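Local coordinates for protein Cd1 (Flavonifractor plautii, PDB 7D39) that binds flavin mononucleotide and probably works as an ene-reductase that begins the breakdown of flavones and flavonols in gut bacteria, at residues 4-9 with 83-88; 139-144 with 166-171. One frame throughout, in Å; residues are numbered along the deposited sequence.

Contact 1. Residues 4-9 with 83-88; sequences LGISGG and IVFSTP. With FMN (flavin mononucleotide), chain B.
I6 sets its CG2 methyl over one face of the F85 ring, 3.9 Å from CG2 to the ring centroid and 15° off the ring normal, in a CH-pi contact displaced toward the rim near CZ and CE2. F85 CG stands anti to the backbone N (chi1 -157°), and from there the ring leans back toward strand 4-7; F98 meets the same ring edge-to-face. The other arm of I6 ends in CD1, which lies 4.1 Å from I83 CG2, the two side chains crossing obliquely. Two-armed isoleucine suits this place because one residue can pack against both F85 and I83. On the opposite face of the sheet lie S7, V84 and S86, turned to helix 14-28, where S7 OG bonds D16 and S86 OG bonds N15. S7 OG also accepts from G9 N (3.3 Å), an ST turn where the strand gives way to loop. Four nearly straight backbone bonds join the strands, the last from G8 N to S86 O (2.9 Å). Beyond it the P88 ring packs with CG 3.5 Å from G9 CA, and P88 CB lies 4.0 Å from FMN C4'. A side chain on G9 would collide with phosphate oxygen O1P, which probably accounts for a glycine here. The five-stranded parallel sheet, ordered 2-1-3-4-5 with FMN at its C-terminal edge, is the flavodoxin-like fold.

Contact 2. Residues 139-144 with 166-171; sequences ISFMSV and WKVIDN. With FMN (flavin mononucleotide), chain B.
Strands 139-144 and 167-171 run parallel, 10° apart, with I139 paired to V168 and F141 to N171, a one-residue slip that makes a beta bulge at I169 and D170. I169 N still bonds I139 O (2.9 Å), but the psi of I169 (-55°) breaks the extended course, and D170 O then accepts from F141 N, with the donor above the carbonyl plane. The bulge turns D170 N to the S140 side chain. S140 OG lies beside its own backbone N (chi1 -75°), where it accepts from D170 N at 2.8 Å and donates to water 1 at 2.6 Å from OG. That water donates in turn to D170 OD2, a carboxylate oxygen also bonded by N196. An alanine at S140 would probably leave D170 N without this acceptor and water 1 without the OG hydrogen, so the bulge would be less firmly held. The other face is mostly apolar: I139 CD1 comes to the edge of the W166 indole, 3.9 Å from CE3, while V168 CG2 sits at the edge of the F141 ring. Farther along this face the packing becomes polar at N171, OD1 accepting from water 2 (2.8 Å), which takes a bond from S143 OG (2.7 Å from the water). At the end of strand 139-144, V144 O accepts from FMN O4' at 2.8 Å. Serine suits position 140 because its hydroxyl can accept from D170 N and donate to water 1 at once; the chemistry implies hydroxyl and water bonds that supplement the backbone bonds where the pairing slips.

Contacts 1 and 2 share one parallel sheet, in which strands 82-88 and 138-144 are neighbours, and their centres lie about 10 Å apart. The seam between them is probably hydrogen-bonded, S140 N to I83 O at 2.8 Å and T87 N to M142 O at 2.9 Å. On the face carrying I6 and F85, the packing continues into contact 2, F85 CB lying 3.6 Å from F141 CD1. Three residues reach FMN: G9, just past its strand, lies by the phosphate, while P88 and V144 meet the same C4'-O4' group, P88 by packing and V144 through the O4' hydrogen bond. The C-terminal edge of the sheet thus meets the ribityl phosphate part of FMN.

Contact 1. Residues 4-9 with 83-88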
loop_
_atom_site.group_PDB
_atom_site.type_symbol
_atom_site.label_atom_id
_atom_site.label_comp_id
_atom_site.label_asym_id
_atom_site.label_seq_id
_atom_site.Cartn_x
_atom_site.Cartn_y
_atom_site.Cartn_z
ATOM N N LEU A 4 -12.945 -6.052 7.270
ATOM C CA LEU A 4 -11.836 -6.364 8.138
ATOM C C LEU A 4 -11.115 -5.128 8.637
ATOM O O LEU A 4 -10.699 -4.310 7.884
ATOM C CB LEU A 4 -10.859 -7.306 7.448
ATOM C CG LEU A 4 -9.592 -7.752 8.166
ATOM C CD1 LEU A 4 -9.873 -8.680 9.311
ATOM C CD2 LEU A 4 -8.613 -8.389 7.216
ATOM N N GLY A 5 -10.990 -5.032 9.940
ATOM C CA GLY A 5 -10.130 -4.084 10.586
ATOM C C GLY A 5 -8.818 -4.623 11.093
ATOM O O GLY A 5 -8.754 -5.608 11.767
ATOM N N ILE A 6 -7.771 -3.924 10.751
ATOM C CA ILE A 6 -6.425 -4.251 11.135
ATOM C C ILE A 6 -5.780 -3.096 11.885
ATOM O O ILE A 6 -5.851 -1.988 11.462
ATOM C CB ILE A 6 -5.547 -4.616 9.922
ATOM C CG1 ILE A 6 -6.183 -5.715 9.086
ATOM C CG2 ILE A 6 -4.136 -4.922 10.364
ATOM C CD1 ILE A 6 -5.531 -5.944 7.756
ATOM N N SER A 7 -5.143 -3.391 12.994
ATOM C CA SER A 7 -4.427 -2.373 13.746
ATOM C C SER A 7 -2.973 -2.779 13.921
ATOM O O SER A 7 -2.680 -3.908 14.323
ATOM C CB SER A 7 -5.068 -2.130 15.106
ATOM O OG SER A 7 -4.159 -1.451 15.938
ATOM N N GLY A 8 -2.069 -1.857 13.619
ATOM C CA GLY A 8 -0.651 -2.068 13.819
ATOM C C GLY A 8 -0.070 -1.431 15.066
ATOM O O GLY A 8 1.160 -1.374 15.193
ATOM N N GLY A 9 -0.906 -0.934 15.983
ATOM C CA GLY A 9 -0.437 -0.335 17.214
ATOM C C GLY A 9 -0.245 -1.369 18.308
ATOM O O GLY A 9 -0.317 -2.578 18.084
ATOM N N ILE A 83 -11.528 -3.152 3.778
ATOM C CA ILE A 83 -10.507 -3.216 4.820
ATOM C C ILE A 83 -10.250 -1.822 5.366
ATOM O O ILE A 83 -10.120 -0.856 4.605
ATOM C CB ILE A 83 -9.180 -3.807 4.306
ATOM C CG1 ILE A 83 -9.373 -5.193 3.724
ATOM C CG2 ILE A 83 -8.140 -3.835 5.397
ATOM C CD1 ILE A 83 -8.093 -5.766 3.191
ATOM N N VAL A 84 -10.123 -1.743 6.688
ATOM C CA VAL A 84 -9.731 -0.536 7.404
ATOM C C VAL A 84 -8.459 -0.870 8.169
ATOM O O VAL A 84 -8.439 -1.802 8.981
ATOM C CB VAL A 84 -10.843 -0.047 8.352
ATOM C CG1 VAL A 84 -10.497 1.294 8.942
ATOM C CG2 VAL A 84 -12.117 0.066 7.600
ATOM N N PHE A 85 -7.399 -0.149 7.902
ATOM C CA PHE A 85 -6.096 -0.395 8.425
ATOM C C PHE A 85 -5.618 0.818 9.192
ATOM O O PHE A 85 -5.414 1.855 8.622
ATOM C CB PHE A 85 -5.164 -0.677 7.258
ATOM C CG PHE A 85 -3.947 -1.449 7.607
ATOM C CD1 PHE A 85 -3.485 -2.421 6.772
ATOM C CD2 PHE A 85 -3.263 -1.196 8.752
ATOM C CE1 PHE A 85 -2.375 -3.127 7.081
ATOM C CE2 PHE A 85 -2.146 -1.891 9.059
ATOM C CZ PHE A 85 -1.699 -2.854 8.234
ATOM N N SER A 86 -5.439 0.673 10.483
ATOM C CA SER A 86 -4.904 1.716 11.321
ATOM C C SER A 86 -3.455 1.495 11.722
ATOM O O SER A 86 -3.146 0.520 12.293
ATOM C CB SER A 86 -5.781 1.907 12.538
ATOM O OG SER A 86 -5.512 3.069 13.223
ATOM N N THR A 87 -2.577 2.418 11.411
ATOM C CA THR A 87 -1.160 2.229 11.677
ATOM C C THR A 87 -0.609 3.376 12.504
ATOM O O THR A 87 -0.954 4.537 12.273
ATOM C CB THR A 87 -0.348 2.126 10.375
ATOM O OG1 THR A 87 1.037 1.918 10.692
ATOM C CG2 THR A 87 -0.476 3.401 9.576
ATOM N N PRO A 88 0.222 3.077 13.496
ATOM C CA PRO A 88 1.034 4.127 14.121
ATOM C C PRO A 88 1.908 4.808 13.080
ATOM O O PRO A 88 2.204 4.253 12.023
ATOM C CB PRO A 88 1.896 3.369 15.135
ATOM C CG PRO A 88 1.326 2.006 15.224
ATOM C CD PRO A 88 0.534 1.733 14.003
HETATM N N1 FMN B . 4.592 9.998 16.179
HETATM C C2 FMN B . 4.549 10.963 15.272
HETATM O O2 FMN B . 3.527 11.644 15.390
HETATM N N3 FMN B . 5.540 11.147 14.358
HETATM C C4 FMN B . 6.590 10.294 14.356
HETATM O O4 FMN B . 7.547 10.333 13.604
HETATM C C4A FMN B . 6.650 9.224 15.363
HETATM N N5 FMN B . 7.640 8.367 15.433
HETATM C C5A FMN B . 7.697 7.365 16.309
HETATM C C6 FMN B . 8.750 6.468 16.353
HETATM C C7 FMN B . 8.787 5.434 17.279
HETATM C C7M FMN B . 9.947 4.475 17.324
HETATM C C8 FMN B . 7.683 5.306 18.262
HETATM C C8M FMN B . 7.721 4.207 19.288
HETATM C C9 FMN B . 6.640 6.216 18.217
HETATM C C9A FMN B . 6.604 7.224 17.276
HETATM N N10 FMN B . 5.556 8.151 17.254
HETATM C C10 FMN B . 5.561 9.126 16.285
HETATM C "C1'" FMN B . 4.457 7.980 18.196
HETATM C "C2'" FMN B . 3.488 6.888 17.721
HETATM O "O2'" FMN B . 2.844 7.210 16.504
HETATM C "C3'" FMN B . 2.466 6.540 18.844
HETATM O "O3'" FMN B . 3.110 6.016 19.972
HETATM C "C4'" FMN B . 1.337 5.603 18.349
HETATM O "O4'" FMN B . 0.407 6.273 17.518
HETATM C "C5'" FMN B . 0.651 4.934 19.528
HETATM O "O5'" FMN B . -0.386 4.098 19.145
HETATM P P FMN B . -0.981 2.889 19.831
HETATM O O1P FMN B . -1.897 2.299 18.973
HETATM O O2P FMN B . 0.087 2.009 20.075
HETATM O O3P FMN B . -1.637 3.489 20.949
#

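Contact 2. Residues 139-144 with 166-171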
loop_
_atom_site.group_PDB
_atom_site.type_symbol
_atom_site.label_atom_id
_atom_site.label_comp_id
_atom_site.label_asym_id
_atom_site.label_seq_id
_atom_site.Cartn_x
_atom_site.Cartn_y
_atom_site.Cartn_z
ATOM N N ILE A 139 -10.297 -0.264 0.410
ATOM C CA ILE A 139 -9.454 -0.185 1.596
ATOM C C ILE A 139 -9.367 1.272 2.029
ATOM O O ILE A 139 -9.337 2.183 1.198
ATOM C CB ILE A 139 -8.046 -0.774 1.343
ATOM C CG1 ILE A 139 -7.212 -0.783 2.633
ATOM C CG2 ILE A 139 -7.329 0.003 0.219
ATOM C CD1 ILE A 139 -6.115 -1.851 2.665
ATOM N N SER A 140 -9.334 1.484 3.340
ATOM C CA SER A 140 -9.114 2.797 3.918
ATOM C C SER A 140 -8.039 2.697 4.987
ATOM O O SER A 140 -7.862 1.651 5.624
ATOM C CB SER A 140 -10.399 3.371 4.506
ATOM O OG SER A 140 -11.267 3.808 3.461
ATOM N N PHE A 141 -7.323 3.800 5.176
ATOM C CA PHE A 141 -6.198 3.853 6.091
ATOM C C PHE A 141 -6.378 4.991 7.079
ATOM O O PHE A 141 -6.934 6.040 6.753
ATOM C CB PHE A 141 -4.887 4.059 5.337
ATOM C CG PHE A 141 -4.573 2.962 4.359
ATOM C CD1 PHE A 141 -4.060 1.758 4.802
ATOM C CD2 PHE A 141 -4.772 3.146 3.006
ATOM C CE1 PHE A 141 -3.755 0.754 3.906
ATOM C CE2 PHE A 141 -4.449 2.140 2.096
ATOM C CZ PHE A 141 -3.958 0.950 2.552
HETATM N N MSE A 142 -5.877 4.777 8.281
HETATM C CA MSE A 142 -5.769 5.841 9.258
HETATM C C MSE A 142 -4.360 5.759 9.804
HETATM O O MSE A 142 -3.917 4.682 10.168
HETATM C CB MSE A 142 -6.804 5.680 10.364
HETATM C CG MSE A 142 -8.240 5.626 9.870
HETATM SE SE MSE A 142 -9.533 5.539 11.366
HETATM C CE MSE A 142 -9.329 3.646 11.800
ATOM N N SER A 143 -3.642 6.876 9.819
ATOM C CA SER A 143 -2.317 6.950 10.412
ATOM C C SER A 143 -2.414 7.817 11.653
ATOM O O SER A 143 -2.912 8.943 11.581
ATOM C CB SER A 143 -1.294 7.537 9.435
ATOM O OG SER A 143 -1.224 6.776 8.250
ATOM N N VAL A 144 -1.965 7.284 12.787
ATOM C CA VAL A 144 -2.118 7.928 14.088
ATOM C C VAL A 144 -0.738 8.155 14.679
ATOM O O VAL A 144 0.003 7.197 14.921
ATOM C CB VAL A 144 -2.979 7.089 15.045
ATOM C CG1 VAL A 144 -3.228 7.859 16.333
ATOM C CG2 VAL A 144 -4.299 6.683 14.369
ATOM N N TRP A 166 -6.043 -1.931 -5.183
ATOM C CA TRP A 166 -7.260 -1.776 -4.404
ATOM C C TRP A 166 -7.693 -0.317 -4.383
ATOM O O TRP A 166 -6.867 0.601 -4.401
ATOM C CB TRP A 166 -7.039 -2.274 -2.977
ATOM C CG TRP A 166 -6.897 -3.740 -2.887
ATOM C CD1 TRP A 166 -7.241 -4.647 -3.832
ATOM C CD2 TRP A 166 -6.370 -4.479 -1.788
ATOM N NE1 TRP A 166 -6.980 -5.907 -3.391
ATOM C CE2 TRP A 166 -6.434 -5.835 -2.138
ATOM C CE3 TRP A 166 -5.861 -4.128 -0.537
ATOM C CZ2 TRP A 166 -5.999 -6.847 -1.287
ATOM C CZ3 TRP A 166 -5.432 -5.133 0.309
ATOM C CH2 TRP A 166 -5.504 -6.480 -0.072
ATOM N N LYS A 167 -9.002 -0.096 -4.328
ATOM C CA LYS A 167 -9.527 1.262 -4.400
ATOM C C LYS A 167 -9.524 1.889 -3.006
ATOM O O LYS A 167 -10.231 1.431 -2.105
ATOM C CB LYS A 167 -10.925 1.260 -5.008
ATOM C CG LYS A 167 -11.609 2.621 -4.961
ATOM C CD LYS A 167 -13.004 2.556 -5.549
ATOM C CE LYS A 167 -12.984 2.529 -7.075
ATOM N NZ LYS A 167 -13.961 1.538 -7.627
ATOM N N VAL A 168 -8.726 2.941 -2.832
ATOM C CA VAL A 168 -8.641 3.645 -1.558
ATOM C C VAL A 168 -9.886 4.498 -1.357
ATOM O O VAL A 168 -10.277 5.267 -2.237
ATOM C CB VAL A 168 -7.367 4.505 -1.512
ATOM C CG1 VAL A 168 -7.243 5.262 -0.182
ATOM C CG2 VAL A 168 -6.143 3.645 -1.718
ATOM N N ILE A 169 -10.506 4.394 -0.183
ATOM C CA ILE A 169 -11.667 5.238 0.069
ATOM C C ILE A 169 -11.282 6.429 0.942
ATOM O O ILE A 169 -11.507 7.588 0.563
ATOM C CB ILE A 169 -12.824 4.426 0.674
ATOM C CG1 ILE A 169 -13.127 3.212 -0.209
ATOM C CG2 ILE A 169 -14.065 5.306 0.856
ATOM C CD1 ILE A 169 -13.649 3.556 -1.608
ATOM N N ASP A 170 -10.690 6.159 2.099
ATOM C CA ASP A 170 -10.131 7.201 2.943
ATOM C C ASP A 170 -8.661 6.913 3.223
ATOM O O ASP A 170 -8.222 5.765 3.171
ATOM C CB ASP A 170 -10.911 7.328 4.260
ATOM C CG ASP A 170 -12.177 8.154 4.092
ATOM O OD1 ASP A 170 -12.039 9.363 3.810
ATOM O OD2 ASP A 170 -13.289 7.589 4.223
ATOM N N ASN A 171 -7.893 7.979 3.510
ATOM C CA ASN A 171 -6.468 7.861 3.806
ATOM C C ASN A 171 -6.113 9.025 4.742
ATOM O O ASN A 171 -5.555 10.049 4.356
ATOM C CB ASN A 171 -5.627 7.863 2.531
ATOM C CG ASN A 171 -4.204 7.546 2.800
ATOM O OD1 ASN A 171 -3.804 7.444 3.953
ATOM N ND2 ASN A 171 -3.413 7.388 1.747
HETATM N N1 FMN B . 4.592 9.998 16.179
HETATM C C2 FMN B . 4.549 10.963 15.272
HETATM O O2 FMN B . 3.527 11.644 15.390
HETATM N N3 FMN B . 5.540 11.147 14.358
HETATM C C4 FMN B . 6.590 10.294 14.356
HETATM O O4 FMN B . 7.547 10.333 13.604
HETATM C C4A FMN B . 6.650 9.224 15.363
HETATM N N5 FMN B . 7.640 8.367 15.433
HETATM C C5A FMN B . 7.697 7.365 16.309
HETATM C C6 FMN B . 8.750 6.468 16.353
HETATM C C7 FMN B . 8.787 5.434 17.279
HETATM C C7M FMN B . 9.947 4.475 17.324
HETATM C C8 FMN B . 7.683 5.306 18.262
HETATM C C8M FMN B . 7.721 4.207 19.288
HETATM C C9 FMN B . 6.640 6.216 18.217
HETATM C C9A FMN B . 6.604 7.224 17.276
HETATM N N10 FMN B . 5.556 8.151 17.254
HETATM C C10 FMN B . 5.561 9.126 16.285
HETATM C "C1'" FMN B . 4.457 7.980 18.196
HETATM C "C2'" FMN B . 3.488 6.888 17.721
HETATM O "O2'" FMN B . 2.844 7.210 16.504
HETATM C "C3'" FMN B . 2.466 6.540 18.844
HETATM O "O3'" FMN B . 3.110 6.016 19.972
HETATM C "C4'" FMN B . 1.337 5.603 18.349
HETATM O "O4'" FMN B . 0.407 6.273 17.518
HETATM C "C5'" FMN B . 0.651 4.934 19.528
HETATM O "O5'" FMN B . -0.386 4.098 19.145
HETATM P P FMN B . -0.981 2.889 19.831
HETATM O O1P FMN B . -1.897 2.299 18.973
HETATM O O2P FMN B . 0.087 2.009 20.075
HETATM O O3P FMN B . -1.637 3.489 20.949
HETATM O O HOH W 1 -13.522 4.796 4.440
HETATM O O HOH W 2 -3.467 7.016 6.708
#